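Local structure of aromatic-L-amino-acid decarboxylase (Catharanthus roseus, 6EEW) at residues A[165-170]-A[326-331]; A[195-200]-A[219-224]; A[281-286]-A[309-314]. The protein catalyses the pyridoxal 5'-phosphate-dependent decarboxylation of L-tryptophan to tryptamine and of 5-hydroxy-L-tryptophan to serotonin, working as a homodimer. One frame throughout, in Å; residues are numbered along the deposited sequence.

Contact 1 of 3, residues A[165-170]-A[326-331]; sequences NTTSES and DCTCLW
The methyl of Thr328 makes the main packing contact with 165-170: CG2 lies 3.3 Å from Thr166 O and 3.5 Å from Ser170 OG. Its position anti to the backbone N (chi1 of OG1 -72°) points it at this first helical turn and brings OG1 beside the carbonyl of Asn165. Further along the strand, Leu330 CD1 approaches Ser170 CB at 4.1 Å. At the other end, Asp326 CB packs on Asn165 O at 3.4 Å; the side-chain amide of Asn165 and the carboxylate of Asp326 are turned 59° apart.

The contact joins the start of helix 167-186 to strand 328-332 in the large domain of a fold-type-I enzyme. This helix start holds the cofactor phosphate: Thr167 N and Ser168 OG hydrogen-bond phosphate oxygens of the pyridoxal-phosphate-modified lysine at 319.

Three side-chain hydrogen bonds brace 165-170 internally. Thr166 is the N-cap, its OG1 accepting from Glu169 N at 2.9 Å. Glu169 OE2 takes the N-H of Asn165 at 2.7 Å on its anti lone pair. Ser170 OG donates to Thr166 O at 3.0 Å; an alanine here would probably cost that carbonyl its side-chain donor, leaving the weak backbone bond from the N-H of the same residue, and open a gap beside the Thr328 methyl. Thr328 OG1 bonds with Ser316 OG; its link to Asn165 O, at 3.4 Å, is weak at best.

Contact 2 of 3, residues A[195-200]-A[219-224]; sequences VCYGSD and NIRLIP
Cys196 and Ile220, Tyr197 and Arg221, Gly198 and Leu222, and Ser199 and Ile223 pair in parallel across the two strands of a beta-alpha-beta unit, whose connection runs through helix 206-212; 220-223 is the outermost strand of the large sheet within the chain. The strand axes come within 4.5 Å at 30°. The tight part is the paired backbones, with short bonds from Cys196 N to Asn219 O (2.9 Å) through to Ile223 N to Gly198 O (2.8 Å), and the Val195, Tyr197 and Ile223 side chains on the side of helix 235-247. There Val195 CG1 lies on a face of the Tyr197 ring, offset toward its rim, and meets Arg221 CD at 3.6 Å, while Ile223 CD1 touches Tyr197 CB at 4.1 Å. The partly exposed Arg221 chain bends at chi3 (62°), and NH1 forms a salt bridge with Asp245, whose OD2 also bonds Tyr197 OH.

The solvent side is Pro224, exposed, with the partly exposed Leu222 and Asp200. Asp200 is still held by its backbone bond, N to Ile223 O, though this lengthens to 3.1 Å with the donor 37° above the carbonyl plane. Asp200 OD1 bonds Thr225 OG1, while OD2 lies 3.2 Å from Pro224 CA.

Contact 3 of 3, residues A[281-286]-A[309-314]; sequences GIWIHV and RVDSLS
Two parallel neighbours in the central sheet of the pyridoxal-phosphate domain, strands 283-287 and 312-315 of a beta-alpha-beta unit, pair His285 with Ser312 and Val286 with Leu313. Their polar side chains gather on the His285 side. Ser312 OG, set between its backbone N and carbonyl carbon (chi1 47°), meets two rings at their edges: Trp283 NE1 donates to it at 2.9 Å, the oxygen just 1° out of the indole plane, and His285 ND1 bonds it at 2.6 Å. The other imidazole nitrogen, His285 NE2, bonds Ser314 OG at 3.0 Å. With a serine at each nitrogen, the ring is probably held against turning about its CB-CG bond.

Where the paired strands begin, Asp311 lies against Trp283. Its CB sits over one face of the indole, 3.2 Å from the centroid of the five-membered ring and 13° off the normal, a CH-pi contact. The carboxylate turns back to Ile284 N, although the modelled separation to OD2 is too short to be trusted. Ile284 O accepts two backbone bonds, from Asp311 N at 2.9 Å and from Ser312 N at 3.0 Å.

The other face is apolar: Val286 CG1 packs on Leu313 CD1 at 3.7 Å, while Val310 CG2 touches both Ile284 CG2 and Val286 CG2.

Helix 167-186 covers the Trp283, His285 and Ser312 side, and helix 270-280 meets Ile284 and Val310 on the other; within the sheet, strand 251-258 flanks 283-287, and antiparallel strand 328-332 flanks 312-315.

All three contacts reach one mixed sheet. Contact 2, at one edge, is partly exposed and relies on backbone bonds, with one salt bridge from Arg221 to Asp245 on the side of helix 235-247. Contact 3, mid-sheet and buried, adds a polar network of serines, histidine and indole to its strand pairing. Contact 1 uses the strand beside the opposite edge strand, yet is buried and nearest the chain's centre, at about 8 Å; it pairs no strands but seats a phosphate-binding helix start by van der Waals packing. Contacts 1 and 3 meet directly, Trp331 N lying 2.9 Å from Leu313 O. Helix 167-186, begun in contact 1, covers contact 3 and leads on to strand 194-199 of contact 2.

Contact 1 of 3, residues A[165-170]-A[326-331]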
ATOM      1  N   ASN A 165      -4.699  -1.353  -1.611  1.00 56.79           N
ATOM      2  CA  ASN A 165      -3.746  -0.819  -2.577  1.00 56.68           C
ATOM      3  C   ASN A 165      -3.700  -1.653  -3.849  1.00 53.40           C
ATOM      4  O   ASN A 165      -3.613  -1.102  -4.951  1.00 46.05           O
ATOM      5  CB  ASN A 165      -2.345  -0.783  -1.959  1.00 60.44           C
ATOM      6  CG  ASN A 165      -2.189   0.305  -0.913  1.00 65.92           C
ATOM      7  OD1 ASN A 165      -2.579   1.445  -1.127  1.00 66.40           O
ATOM      8  ND2 ASN A 165      -1.647  -0.057   0.236  1.00 72.91           N
ATOM      9  N   THR A 166      -3.734  -2.978  -3.722  1.00 47.40           N
ATOM     10  CA  THR A 166      -3.375  -3.847  -4.828  1.00 42.22           C
ATOM     11  C   THR A 166      -4.373  -4.986  -4.917  1.00 49.50           C
ATOM     12  O   THR A 166      -5.188  -5.213  -4.016  1.00 50.50           O
ATOM     13  CB  THR A 166      -1.965  -4.437  -4.679  1.00 47.55           C
ATOM     14  OG1 THR A 166      -1.942  -5.358  -3.579  1.00 50.51           O
ATOM     15  CG2 THR A 166      -0.938  -3.348  -4.424  1.00 48.14           C
ATOM     16  N   THR A 167      -4.317  -5.700  -6.037  1.00 46.41           N
ATOM     17  CA  THR A 167      -5.058  -6.950  -6.117  1.00 48.30           C
ATOM     18  C   THR A 167      -4.384  -8.022  -5.279  1.00 51.75           C
ATOM     19  O   THR A 167      -5.057  -8.824  -4.623  1.00 55.16           O
ATOM     20  CB  THR A 167      -5.185  -7.389  -7.573  1.00 42.54           C
ATOM     21  OG1 THR A 167      -5.927  -6.390  -8.274  1.00 38.86           O
ATOM     22  CG2 THR A 167      -5.934  -8.715  -7.672  1.00 42.66           C
ATOM     23  N   SER A 168      -3.052  -8.056  -5.291  1.00 52.76           N
ATOM     24  CA  SER A 168      -2.344  -9.102  -4.567  1.00 57.24           C
ATOM     25  C   SER A 168      -2.735  -9.110  -3.095  1.00 56.16           C
ATOM     26  O   SER A 168      -3.010 -10.174  -2.532  1.00 57.45           O
ATOM     27  CB  SER A 168      -0.835  -8.953  -4.748  1.00 56.29           C
ATOM     28  OG  SER A 168      -0.449  -9.430  -6.032  1.00 55.83           O
ATOM     29  N   GLU A 169      -2.824  -7.936  -2.463  1.00 48.71           N
ATOM     30  CA  GLU A 169      -3.155  -7.942  -1.042  1.00 52.81           C
ATOM     31  C   GLU A 169      -4.646  -8.156  -0.795  1.00 53.12           C
ATOM     32  O   GLU A 169      -5.021  -8.716   0.238  1.00 55.34           O
ATOM     33  CB  GLU A 169      -2.645  -6.660  -0.358  1.00 50.80           C
ATOM     34  CG  GLU A 169      -3.136  -5.324  -0.910  1.00 62.80           C
ATOM     35  CD  GLU A 169      -2.621  -4.121  -0.078  1.00 63.38           C
ATOM     36  OE1 GLU A 169      -1.650  -4.295   0.689  1.00 60.96           O
ATOM     37  OE2 GLU A 169      -3.196  -3.010  -0.182  1.00 62.69           O
ATOM     38  N   SER A 170      -5.514  -7.778  -1.727  1.00 57.35           N
ATOM     39  CA  SER A 170      -6.927  -8.124  -1.577  1.00 53.22           C
ATOM     40  C   SER A 170      -7.125  -9.631  -1.632  1.00 43.51           C
ATOM     41  O   SER A 170      -7.824 -10.215  -0.788  1.00 47.25           O
ATOM     42  CB  SER A 170      -7.745  -7.420  -2.639  1.00 54.58           C
ATOM     43  OG  SER A 170      -7.597  -6.033  -2.466  1.00 55.76           O
ATOM     44  N   ASP A 326      -2.274   4.244  -6.107  1.00 52.22           N
ATOM     45  CA  ASP A 326      -2.876   2.920  -6.033  1.00 49.93           C
ATOM     46  C   ASP A 326      -4.349   3.087  -5.781  1.00 46.82           C
ATOM     47  O   ASP A 326      -4.775   4.101  -5.220  1.00 46.98           O
ATOM     48  CB  ASP A 326      -2.296   2.069  -4.893  1.00 54.85           C
ATOM     49  CG  ASP A 326      -0.857   1.686  -5.112  1.00 64.94           C
ATOM     50  OD1 ASP A 326      -0.554   1.172  -6.211  1.00 70.91           O
ATOM     51  OD2 ASP A 326      -0.037   1.884  -4.177  1.00 65.97           O
ATOM     52  N   CYS A 327      -5.127   2.080  -6.183  1.00 45.85           N
ATOM     53  CA  CYS A 327      -6.545   2.045  -5.862  1.00 41.85           C
ATOM     54  C   CYS A 327      -7.142   0.703  -6.262  1.00 46.70           C
ATOM     55  O   CYS A 327      -7.315   0.435  -7.455  1.00 54.51           O
ATOM     56  CB  CYS A 327      -7.280   3.192  -6.557  1.00 47.36           C
ATOM     57  SG  CYS A 327      -8.975   3.437  -6.000  1.00 47.94           S
ATOM     58  N   THR A 328      -7.443  -0.149  -5.280  1.00 31.86           N
ATOM     59  CA  THR A 328      -8.131  -1.412  -5.504  1.00 37.12           C
ATOM     60  C   THR A 328      -9.325  -1.511  -4.564  1.00 42.60           C
ATOM     61  O   THR A 328      -9.211  -1.175  -3.389  1.00 47.05           O
ATOM     62  CB  THR A 328      -7.172  -2.567  -5.306  1.00 35.39           C
ATOM     63  OG1 THR A 328      -6.273  -2.577  -6.416  1.00 36.76           O
ATOM     64  CG2 THR A 328      -7.911  -3.875  -5.217  1.00 45.89           C
ATOM     65  N   CYS A 329     -10.482  -1.896  -5.087  1.00 36.72           N
ATOM     66  CA  CYS A 329     -11.687  -2.047  -4.287  1.00 40.08           C
ATOM     67  C   CYS A 329     -11.945  -3.516  -4.036  1.00 44.36           C
ATOM     68  O   CYS A 329     -11.855  -4.336  -4.960  1.00 46.18           O
ATOM     69  CB  CYS A 329     -12.904  -1.433  -4.979  1.00 44.64           C
ATOM     70  SG  CYS A 329     -12.748   0.299  -5.336  1.00 50.59           S
ATOM     71  N   LEU A 330     -12.294  -3.836  -2.792  1.00 43.97           N
ATOM     72  CA  LEU A 330     -12.570  -5.200  -2.373  1.00 41.64           C
ATOM     73  C   LEU A 330     -13.894  -5.205  -1.635  1.00 43.44           C
ATOM     74  O   LEU A 330     -14.113  -4.376  -0.744  1.00 35.13           O
ATOM     75  CB  LEU A 330     -11.477  -5.736  -1.467  1.00 44.77           C
ATOM     76  CG  LEU A 330     -11.708  -7.069  -0.757  1.00 42.94           C
ATOM     77  CD1 LEU A 330     -11.625  -8.229  -1.743  1.00 33.76           C
ATOM     78  CD2 LEU A 330     -10.688  -7.208   0.357  1.00 46.08           C
ATOM     79  N   TRP A 331     -14.810  -6.047  -2.088  1.00 42.48           N
ATOM     80  CA  TRP A 331     -16.062  -6.292  -1.403  1.00 40.39           C
ATOM     81  C   TRP A 331     -16.088  -7.712  -0.854  1.00 37.79           C
ATOM     82  O   TRP A 331     -15.596  -8.658  -1.493  1.00 39.85           O
ATOM     83  CB  TRP A 331     -17.250  -6.087  -2.335  1.00 46.38           C
ATOM     84  CG  TRP A 331     -17.504  -4.688  -2.796  1.00 41.02           C
ATOM     85  CD1 TRP A 331     -18.352  -3.766  -2.240  1.00 45.92           C
ATOM     86  CD2 TRP A 331     -16.949  -4.073  -3.955  1.00 39.29           C
ATOM     87  NE1 TRP A 331     -18.354  -2.609  -2.995  1.00 40.42           N
ATOM     88  CE2 TRP A 331     -17.497  -2.777  -4.051  1.00 36.37           C
ATOM     89  CE3 TRP A 331     -16.039  -4.496  -4.926  1.00 36.46           C
ATOM     90  CZ2 TRP A 331     -17.153  -1.902  -5.064  1.00 36.02           C
ATOM     91  CZ3 TRP A 331     -15.688  -3.624  -5.923  1.00 42.69           C
ATOM     92  CH2 TRP A 331     -16.241  -2.334  -5.986  1.00 42.76           C
TER

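Contact 2 of 3, residues A[195-200]-A[219-224]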
ATOM      1  N   VAL A 195      -6.591 -26.912  -0.014  1.00 51.34           N
ATOM      2  CA  VAL A 195      -6.226 -26.801  -1.422  1.00 52.56           C
ATOM      3  C   VAL A 195      -6.811 -25.521  -1.993  1.00 57.50           C
ATOM      4  O   VAL A 195      -7.976 -25.188  -1.741  1.00 59.71           O
ATOM      5  CB  VAL A 195      -6.705 -28.020  -2.229  1.00 57.31           C
ATOM      6  CG1 VAL A 195      -6.313 -27.872  -3.702  1.00 57.65           C
ATOM      7  CG2 VAL A 195      -6.119 -29.278  -1.637  1.00 52.82           C
ATOM      8  N   CYS A 196      -6.000 -24.806  -2.765  1.00 56.05           N
ATOM      9  CA  CYS A 196      -6.423 -23.601  -3.456  1.00 53.07           C
ATOM     10  C   CYS A 196      -6.405 -23.871  -4.951  1.00 58.66           C
ATOM     11  O   CYS A 196      -5.534 -24.599  -5.440  1.00 61.76           O
ATOM     12  CB  CYS A 196      -5.504 -22.414  -3.147  1.00 56.55           C
ATOM     13  SG  CYS A 196      -5.500 -21.853  -1.434  1.00 61.51           S
ATOM     14  N   TYR A 197      -7.361 -23.276  -5.672  1.00 56.29           N
ATOM     15  CA  TYR A 197      -7.543 -23.497  -7.099  1.00 54.83           C
ATOM     16  C   TYR A 197      -7.485 -22.166  -7.842  1.00 52.34           C
ATOM     17  O   TYR A 197      -8.041 -21.161  -7.381  1.00 47.18           O
ATOM     18  CB  TYR A 197      -8.881 -24.203  -7.381  1.00 51.49           C
ATOM     19  CG  TYR A 197      -9.103 -25.486  -6.592  1.00 55.04           C
ATOM     20  CD1 TYR A 197      -9.702 -25.464  -5.340  1.00 54.60           C
ATOM     21  CD2 TYR A 197      -8.733 -26.716  -7.114  1.00 58.51           C
ATOM     22  CE1 TYR A 197      -9.909 -26.638  -4.623  1.00 57.01           C
ATOM     23  CE2 TYR A 197      -8.940 -27.898  -6.406  1.00 56.62           C
ATOM     24  CZ  TYR A 197      -9.530 -27.851  -5.163  1.00 56.03           C
ATOM     25  OH  TYR A 197      -9.730 -29.019  -4.462  1.00 58.32           O
ATOM     26  N   GLY A 198      -6.770 -22.146  -8.964  1.00 52.79           N
ATOM     27  CA  GLY A 198      -6.755 -20.976  -9.832  1.00 44.87           C
ATOM     28  C   GLY A 198      -6.520 -21.374 -11.273  1.00 55.34           C
ATOM     29  O   GLY A 198      -5.892 -22.396 -11.554  1.00 55.30           O
ATOM     30  N   SER A 199      -6.992 -20.541 -12.199  1.00 45.17           N
ATOM     31  CA  SER A 199      -6.737 -20.796 -13.611  1.00 48.34           C
ATOM     32  C   SER A 199      -5.242 -20.789 -13.919  1.00 50.23           C
ATOM     33  O   SER A 199      -4.471 -20.016 -13.347  1.00 51.44           O
ATOM     34  CB  SER A 199      -7.430 -19.745 -14.479  1.00 55.23           C
ATOM     35  OG  SER A 199      -6.881 -19.768 -15.789  1.00 57.95           O
ATOM     36  N   ASP A 200      -4.840 -21.634 -14.878  1.00 47.53           N
ATOM     37  CA  ASP A 200      -3.472 -21.580 -15.383  1.00 50.63           C
ATOM     38  C   ASP A 200      -3.180 -20.295 -16.142  1.00 51.67           C
ATOM     39  O   ASP A 200      -2.026 -20.061 -16.515  1.00 58.30           O
ATOM     40  CB  ASP A 200      -3.177 -22.801 -16.263  1.00 49.60           C
ATOM     41  CG  ASP A 200      -4.019 -22.831 -17.538  1.00 56.47           C
ATOM     42  OD1 ASP A 200      -4.739 -21.842 -17.805  1.00 54.25           O
ATOM     43  OD2 ASP A 200      -3.972 -23.846 -18.265  1.00 55.03           O
ATOM     44  N   ASN A 219      -0.414 -27.985  -2.581  1.00 62.71           N
ATOM     45  CA  ASN A 219      -1.846 -27.753  -2.463  1.00 60.02           C
ATOM     46  C   ASN A 219      -2.297 -26.506  -3.218  1.00 59.93           C
ATOM     47  O   ASN A 219      -3.422 -26.031  -3.006  1.00 53.20           O
ATOM     48  CB  ASN A 219      -2.252 -27.663  -0.992  1.00 64.14           C
ATOM     49  CG  ASN A 219      -2.079 -28.979  -0.262  1.00 64.19           C
ATOM     50  OD1 ASN A 219      -1.760 -30.000  -0.867  1.00 67.73           O
ATOM     51  ND2 ASN A 219      -2.333 -28.970   1.040  1.00 60.55           N
ATOM     52  N   ILE A 220      -1.445 -25.974  -4.089  1.00 62.59           N
ATOM     53  CA  ILE A 220      -1.765 -24.863  -4.977  1.00 58.84           C
ATOM     54  C   ILE A 220      -1.951 -25.460  -6.364  1.00 63.42           C
ATOM     55  O   ILE A 220      -0.983 -25.949  -6.955  1.00 65.35           O
ATOM     56  CB  ILE A 220      -0.653 -23.807  -4.979  1.00 58.64           C
ATOM     57  CG1 ILE A 220      -0.416 -23.260  -3.568  1.00 60.96           C
ATOM     58  CG2 ILE A 220      -0.989 -22.676  -5.932  1.00 48.96           C
ATOM     59  CD1 ILE A 220       0.740 -22.260  -3.474  1.00 56.81           C
ATOM     60  N   ARG A 221      -3.188 -25.465  -6.877  1.00 63.06           N
ATOM     61  CA  ARG A 221      -3.545 -26.190  -8.094  1.00 59.20           C
ATOM     62  C   ARG A 221      -4.001 -25.234  -9.193  1.00 61.97           C
ATOM     63  O   ARG A 221      -4.957 -24.467  -9.003  1.00 61.42           O
ATOM     64  CB  ARG A 221      -4.606 -27.245  -7.787  1.00 57.13           C
ATOM     65  CG  ARG A 221      -4.174 -28.187  -6.651  1.00 64.75           C
ATOM     66  CD  ARG A 221      -4.999 -29.462  -6.626  1.00 68.84           C
ATOM     67  NE  ARG A 221      -4.825 -30.222  -7.856  1.00 70.30           N
ATOM     68  CZ  ARG A 221      -5.670 -31.155  -8.277  1.00 77.91           C
ATOM     69  NH1 ARG A 221      -6.749 -31.440  -7.563  1.00 84.07           N
ATOM     70  NH2 ARG A 221      -5.440 -31.803  -9.415  1.00 74.88           N
ATOM     71  N   LEU A 222      -3.316 -25.286 -10.340  1.00 58.66           N
ATOM     72  CA  LEU A 222      -3.693 -24.521 -11.526  1.00 53.74           C
ATOM     73  C   LEU A 222      -4.570 -25.371 -12.449  1.00 51.97           C
ATOM     74  O   LEU A 222      -4.144 -26.426 -12.936  1.00 53.34           O
ATOM     75  CB  LEU A 222      -2.447 -24.051 -12.275  1.00 49.58           C
ATOM     76  CG  LEU A 222      -1.418 -23.105 -11.651  1.00 48.62           C
ATOM     77  CD1 LEU A 222      -0.376 -22.790 -12.721  1.00 49.07           C
ATOM     78  CD2 LEU A 222      -2.050 -21.832 -11.118  1.00 47.08           C
ATOM     79  N   ILE A 223      -5.776 -24.891 -12.722  1.00 53.82           N
ATOM     80  CA  ILE A 223      -6.742 -25.579 -13.572  1.00 58.83           C
ATOM     81  C   ILE A 223      -6.340 -25.405 -15.034  1.00 59.31           C
ATOM     82  O   ILE A 223      -6.314 -24.276 -15.547  1.00 59.61           O
ATOM     83  CB  ILE A 223      -8.161 -25.061 -13.317  1.00 53.78           C
ATOM     84  CG1 ILE A 223      -8.463 -25.099 -11.826  1.00 49.53           C
ATOM     85  CG2 ILE A 223      -9.158 -25.932 -14.035  1.00 59.03           C
ATOM     86  CD1 ILE A 223      -9.602 -24.196 -11.435  1.00 51.58           C
ATOM     87  N   PRO A 224      -6.022 -26.484 -15.732  1.00 58.72           N
ATOM     88  CA  PRO A 224      -5.656 -26.367 -17.148  1.00 64.00           C
ATOM     89  C   PRO A 224      -6.805 -25.837 -17.996  1.00 62.38           C
ATOM     90  O   PRO A 224      -7.969 -26.189 -17.797  1.00 61.72           O
ATOM     91  CB  PRO A 224      -5.294 -27.807 -17.540  1.00 66.37           C
ATOM     92  CG  PRO A 224      -5.938 -28.670 -16.477  1.00 60.01           C
ATOM     93  CD  PRO A 224      -5.875 -27.860 -15.226  1.00 58.59           C
TER

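Contact 3 of 3, residues A[281-286]-A[309-314]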
ATOM      1  N   GLY A 281     -18.264 -25.901  -0.446  1.00 59.34           N
ATOM      2  CA  GLY A 281     -17.789 -25.072   0.649  1.00 49.93           C
ATOM      3  C   GLY A 281     -16.513 -24.324   0.356  1.00 53.28           C
ATOM      4  O   GLY A 281     -15.771 -23.986   1.280  1.00 61.28           O
ATOM      5  N   ILE A 282     -16.239 -24.065  -0.910  1.00 56.35           N
ATOM      6  CA  ILE A 282     -15.048 -23.348  -1.344  1.00 45.73           C
ATOM      7  C   ILE A 282     -15.341 -21.859  -1.344  1.00 50.96           C
ATOM      8  O   ILE A 282     -16.352 -21.416  -1.901  1.00 62.25           O
ATOM      9  CB  ILE A 282     -14.621 -23.817  -2.744  1.00 49.04           C
ATOM     10  CG1 ILE A 282     -14.334 -25.325  -2.725  1.00 49.43           C
ATOM     11  CG2 ILE A 282     -13.460 -22.976  -3.261  1.00 54.28           C
ATOM     12  CD1 ILE A 282     -14.283 -25.972  -4.093  1.00 48.85           C
ATOM     13  N   TRP A 283     -14.450 -21.078  -0.746  1.00 43.52           N
ATOM     14  CA  TRP A 283     -14.540 -19.629  -0.846  1.00 45.96           C
ATOM     15  C   TRP A 283     -14.166 -19.211  -2.254  1.00 46.38           C
ATOM     16  O   TRP A 283     -13.058 -19.491  -2.712  1.00 51.77           O
ATOM     17  CB  TRP A 283     -13.603 -18.958   0.145  1.00 45.65           C
ATOM     18  CG  TRP A 283     -13.641 -17.474   0.091  1.00 44.93           C
ATOM     19  CD1 TRP A 283     -13.436 -16.679  -1.006  1.00 46.10           C
ATOM     20  CD2 TRP A 283     -13.788 -16.588   1.200  1.00 50.37           C
ATOM     21  NE1 TRP A 283     -13.501 -15.355  -0.650  1.00 48.80           N
ATOM     22  CE2 TRP A 283     -13.706 -15.274   0.701  1.00 48.33           C
ATOM     23  CE3 TRP A 283     -13.999 -16.777   2.568  1.00 49.39           C
ATOM     24  CZ2 TRP A 283     -13.845 -14.163   1.513  1.00 45.20           C
ATOM     25  CZ3 TRP A 283     -14.133 -15.673   3.371  1.00 43.14           C
ATOM     26  CH2 TRP A 283     -14.055 -14.385   2.846  1.00 40.35           C
ATOM     27  N   ILE A 284     -15.066 -18.530  -2.942  1.00 45.59           N
ATOM     28  CA  ILE A 284     -14.790 -18.066  -4.292  1.00 46.71           C
ATOM     29  C   ILE A 284     -14.586 -16.559  -4.275  1.00 43.53           C
ATOM     30  O   ILE A 284     -15.436 -15.796  -3.787  1.00 45.52           O
ATOM     31  CB  ILE A 284     -15.892 -18.485  -5.280  1.00 49.23           C
ATOM     32  CG1 ILE A 284     -15.542 -17.982  -6.685  1.00 50.37           C
ATOM     33  CG2 ILE A 284     -17.275 -18.050  -4.792  1.00 49.38           C
ATOM     34  CD1 ILE A 284     -16.452 -18.531  -7.754  1.00 50.22           C
ATOM     35  N   HIS A 285     -13.447 -16.138  -4.809  1.00 40.49           N
ATOM     36  CA  HIS A 285     -13.115 -14.734  -4.947  1.00 51.36           C
ATOM     37  C   HIS A 285     -12.997 -14.440  -6.428  1.00 58.64           C
ATOM     38  O   HIS A 285     -12.336 -15.185  -7.162  1.00 64.58           O
ATOM     39  CB  HIS A 285     -11.804 -14.371  -4.229  1.00 41.92           C
ATOM     40  CG  HIS A 285     -11.338 -12.982  -4.526  1.00 38.24           C
ATOM     41  ND1 HIS A 285     -11.745 -11.887  -3.796  1.00 38.92           N
ATOM     42  CD2 HIS A 285     -10.550 -12.501  -5.520  1.00 37.88           C
ATOM     43  CE1 HIS A 285     -11.215 -10.790  -4.317  1.00 39.27           C
ATOM     44  NE2 HIS A 285     -10.482 -11.137  -5.362  1.00 37.36           N
ATOM     45  N   VAL A 286     -13.639 -13.368  -6.863  1.00 55.98           N
ATOM     46  CA  VAL A 286     -13.585 -12.941  -8.249  1.00 49.74           C
ATOM     47  C   VAL A 286     -12.579 -11.804  -8.338  1.00 49.27           C
ATOM     48  O   VAL A 286     -12.784 -10.721  -7.765  1.00 40.59           O
ATOM     49  CB  VAL A 286     -14.967 -12.540  -8.771  1.00 45.74           C
ATOM     50  CG1 VAL A 286     -14.847 -11.941 -10.145  1.00 43.70           C
ATOM     51  CG2 VAL A 286     -15.864 -13.781  -8.804  1.00 43.51           C
ATOM     52  N   ARG A 309     -23.812 -15.493  -5.273  1.00 53.36           N
ATOM     53  CA  ARG A 309     -23.282 -16.701  -4.653  1.00 55.71           C
ATOM     54  C   ARG A 309     -21.813 -16.571  -4.279  1.00 56.97           C
ATOM     55  O   ARG A 309     -21.263 -17.482  -3.643  1.00 58.53           O
ATOM     56  CB  ARG A 309     -23.437 -17.900  -5.589  1.00 56.70           C
ATOM     57  CG  ARG A 309     -24.854 -18.354  -5.817  1.00 62.17           C
ATOM     58  CD  ARG A 309     -24.877 -19.614  -6.679  1.00 64.47           C
ATOM     59  NE  ARG A 309     -24.436 -19.344  -8.046  1.00 61.75           N
ATOM     60  CZ  ARG A 309     -25.234 -18.894  -9.010  1.00 60.20           C
ATOM     61  NH1 ARG A 309     -26.513 -18.646  -8.751  1.00 61.58           N
ATOM     62  NH2 ARG A 309     -24.757 -18.675 -10.232  1.00 53.67           N
ATOM     63  N   VAL A 310     -21.184 -15.481  -4.650  1.00 47.99           N
ATOM     64  CA  VAL A 310     -19.741 -15.328  -4.589  1.00 51.21           C
ATOM     65  C   VAL A 310     -19.315 -14.797  -3.229  1.00 49.24           C
ATOM     66  O   VAL A 310     -20.045 -14.068  -2.547  1.00 47.01           O
ATOM     67  CB  VAL A 310     -19.264 -14.423  -5.739  1.00 48.97           C
ATOM     68  CG1 VAL A 310     -17.944 -13.776  -5.378  1.00 47.47           C
ATOM     69  CG2 VAL A 310     -19.087 -15.272  -6.979  1.00 40.17           C
ATOM     70  N   ASP A 311     -18.109 -15.181  -2.820  1.00 47.35           N
ATOM     71  CA  ASP A 311     -17.642 -14.782  -1.502  1.00 45.53           C
ATOM     72  C   ASP A 311     -16.995 -13.407  -1.520  1.00 49.65           C
ATOM     73  O   ASP A 311     -17.325 -12.558  -0.689  1.00 49.20           O
ATOM     74  CB  ASP A 311     -16.651 -15.808  -0.978  1.00 52.21           C
ATOM     75  CG  ASP A 311     -17.280 -17.141  -0.770  1.00 56.77           C
ATOM     76  OD1 ASP A 311     -18.126 -17.272   0.142  1.00 57.09           O
ATOM     77  OD2 ASP A 311     -16.926 -18.058  -1.535  1.00 63.98           O
ATOM     78  N   SER A 312     -16.144 -13.125  -2.503  1.00 51.52           N
ATOM     79  CA  SER A 312     -15.555 -11.793  -2.519  1.00 43.67           C
ATOM     80  C   SER A 312     -15.308 -11.364  -3.950  1.00 43.80           C
ATOM     81  O   SER A 312     -15.289 -12.186  -4.872  1.00 39.98           O
ATOM     82  CB  SER A 312     -14.258 -11.716  -1.690  1.00 39.09           C
ATOM     83  OG  SER A 312     -13.343 -12.788  -1.938  1.00 36.81           O
ATOM     84  N   LEU A 313     -15.158 -10.049  -4.126  1.00 41.20           N
ATOM     85  CA  LEU A 313     -14.932  -9.477  -5.446  1.00 41.09           C
ATOM     86  C   LEU A 313     -13.954  -8.318  -5.344  1.00 46.69           C
ATOM     87  O   LEU A 313     -13.979  -7.565  -4.368  1.00 50.74           O
ATOM     88  CB  LEU A 313     -16.252  -9.007  -6.081  1.00 44.07           C
ATOM     89  CG  LEU A 313     -16.121  -8.001  -7.222  1.00 45.27           C
ATOM     90  CD1 LEU A 313     -15.645  -8.704  -8.493  1.00 41.15           C
ATOM     91  CD2 LEU A 313     -17.452  -7.304  -7.438  1.00 40.54           C
ATOM     92  N   SER A 314     -13.072  -8.188  -6.333  1.00 42.48           N
ATOM     93  CA  SER A 314     -12.176  -7.041  -6.365  1.00 42.35           C
ATOM     94  C   SER A 314     -12.067  -6.465  -7.774  1.00 43.61           C
ATOM     95  O   SER A 314     -12.197  -7.172  -8.781  1.00 39.28           O
ATOM     96  CB  SER A 314     -10.785  -7.406  -5.804  1.00 46.46           C
ATOM     97  OG  SER A 314     -10.122  -8.387  -6.582  1.00 50.90           O
TER